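PDB 5Y0E: TssK from Serratia sp. FS14, which probably serves as a structural component of the type VI secretion system baseplate, the platform on which the contractile tail is built. Local coordinates for residues D352-A355 with E356-L359. Residues are numbered along the deposited sequence; the frame is centred on the assembly and turned at random.
Sequences DVAA and EVLL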
ATOM      1  N   ASP A 352       4.921  23.770  30.391  1.00 54.25           N
ATOM      2  CA  ASP A 352       5.546  23.577  31.673  1.00 50.83           C
ATOM      3  C   ASP A 352       5.949  24.872  32.323  1.00 51.57           C
ATOM      4  O   ASP A 352       7.068  25.054  32.708  1.00 53.00           O
ATOM      5  CB  ASP A 352       6.728  22.649  31.549  1.00 50.71           C
ATOM      6  CG  ASP A 352       6.348  21.220  31.707  1.00 53.90           C
ATOM      7  OD1 ASP A 352       5.793  20.891  32.734  1.00 55.50           O
ATOM      8  OD2 ASP A 352       6.584  20.405  30.820  1.00 57.08           O
ATOM      9  N   VAL A 353       5.009  25.778  32.437  1.00 52.48           N
ATOM     10  CA  VAL A 353       5.259  27.050  33.096  1.00 53.94           C
ATOM     11  C   VAL A 353       4.283  27.199  34.252  1.00 54.31           C
ATOM     12  O   VAL A 353       3.440  26.335  34.473  1.00 57.53           O
ATOM     13  CB  VAL A 353       5.134  28.213  32.104  1.00 55.31           C
ATOM     14  CG1 VAL A 353       5.880  27.880  30.844  1.00 56.78           C
ATOM     15  CG2 VAL A 353       3.688  28.476  31.797  1.00 55.46           C
ATOM     16  N   ALA A 354       4.396  28.273  35.014  1.00 55.01           N
ATOM     17  CA  ALA A 354       3.447  28.506  36.084  1.00 53.15           C
ATOM     18  C   ALA A 354       2.134  29.011  35.512  1.00 58.40           C
ATOM     19  O   ALA A 354       2.102  29.714  34.502  1.00 61.30           O
ATOM     20  CB  ALA A 354       3.991  29.515  37.088  1.00 54.56           C
ATOM     21  N   ALA A 355       1.044  28.651  36.179  1.00 57.12           N
ATOM     22  CA  ALA A 355      -0.276  28.991  35.668  1.00 56.07           C
ATOM     23  C   ALA A 355      -0.433  30.493  35.490  1.00 59.80           C
ATOM     24  O   ALA A 355      -0.982  30.948  34.483  1.00 61.56           O
ATOM     25  CB  ALA A 355      -1.345  28.447  36.605  1.00 54.53           C
ATOM     26  N   GLU A 356       0.045  31.254  36.450  1.00 61.01           N
ATOM     27  CA  GLU A 356      -0.073  32.687  36.373  1.00 64.02           C
ATOM     28  C   GLU A 356       0.737  33.259  35.238  1.00 62.77           C
ATOM     29  O   GLU A 356       0.452  34.317  34.742  1.00 64.75           O
ATOM     30  CB  GLU A 356       0.359  33.311  37.681  1.00 68.35           C
ATOM     31  CG  GLU A 356      -0.457  32.845  38.861  1.00 68.04           C
ATOM     32  CD  GLU A 356       0.169  31.688  39.580  1.00 73.22           C
ATOM     33  OE1 GLU A 356      -0.037  31.601  40.799  1.00 79.70           O
ATOM     34  OE2 GLU A 356       0.842  30.867  38.929  1.00 68.70           O
ATOM     35  N   VAL A 357       1.760  32.541  34.832  1.00 60.74           N
ATOM     36  CA  VAL A 357       2.588  32.991  33.751  1.00 65.05           C
ATOM     37  C   VAL A 357       1.898  32.678  32.461  1.00 63.47           C
ATOM     38  O   VAL A 357       1.838  33.487  31.578  1.00 66.26           O
ATOM     39  CB  VAL A 357       3.935  32.279  33.766  1.00 68.17           C
ATOM     40  CG1 VAL A 357       4.505  32.191  32.368  1.00 65.50           C
ATOM     41  CG2 VAL A 357       4.886  33.005  34.686  1.00 67.95           C
ATOM     42  N   LEU A 358       1.331  31.494  32.377  1.00 61.98           N
ATOM     43  CA  LEU A 358       0.642  31.079  31.188  1.00 58.37           C
ATOM     44  C   LEU A 358      -0.566  31.921  30.911  1.00 62.26           C
ATOM     45  O   LEU A 358      -0.857  32.208  29.785  1.00 65.26           O
ATOM     46  CB  LEU A 358       0.218  29.637  31.299  1.00 56.15           C
ATOM     47  CG  LEU A 358      -0.353  29.101  30.011  1.00 54.86           C
ATOM     48  CD1 LEU A 358       0.736  28.789  29.024  1.00 52.62           C
ATOM     49  CD2 LEU A 358      -1.183  27.886  30.284  1.00 52.61           C
ATOM     50  N   LEU A 359      -1.278  32.343  31.934  1.00 60.51           N
ATOM     51  CA  LEU A 359      -2.446  33.139  31.694  1.00 59.98           C
ATOM     52  C   LEU A 359      -2.128  34.540  31.252  1.00 64.25           C
ATOM     53  O   LEU A 359      -2.920  35.161  30.579  1.00 67.71           O
ATOM     54  CB  LEU A 359      -3.325  33.175  32.917  1.00 59.76           C
ATOM     55  CG  LEU A 359      -4.052  31.876  33.146  1.00 58.65           C
ATOM     56  CD1 LEU A 359      -4.629  31.889  34.528  1.00 61.03           C
ATOM     57  CD2 LEU A 359      -5.143  31.637  32.141  1.00 59.02           C
TER
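Val353 lies against the first turn of helix 355-365 and meets Val357 and Leu358. CB of Val353 is 4.0 Å from CG1 of Val357. Beyond CB the side chain forks. Of the Val353 side chain, CG2 comes closest to the helix. CG2 of Val353 sits 3.7 Å from CB of Leu358 and 3.8 Å from CG1 of Val357, and so rests against both residues of the helix. CD1 of Leu358 is a little farther, 4.1 Å from CG2 of Val353. The CG1 branch of Val353 stands anti to its carbonyl carbon (chi1 -46°), which leaves CG2 to face the helix. The valine crosses both partners at about a right angle. Val357 holds its own CG1 anti to its backbone N, on the side of Val353.

This is the N-terminal end of a helix that follows strand 343-350, an inner strand of the eight-stranded antiparallel sheet near the C-terminus. Ala354 is the N-cap residue. With its methyl side chain it offers no polar capping group. Its carbonyl O opens the helical bonding and takes two backbone N-H groups. Leu358 N gives the straighter bond, 2.9 Å from Ala354 O with an angle of 160° at the hydrogen. Val357 N is also 2.9 Å from Ala354 O, but its bond is more bent and comes from above the carbonyl plane. The next bond of the helix runs from Leu359 N to Ala355 O.

The Glu356 chain bends at chi2 (94°). This brings OE2 of Glu356 back to 3.5 Å from Ala355 N and close to the Ala354 methyl, beside the start of the helix. Val353 also touches Phe432 and Pro433. Just before it, Asp352 forms a salt bridge with Arg350 and packs on Val392 of a second subunit.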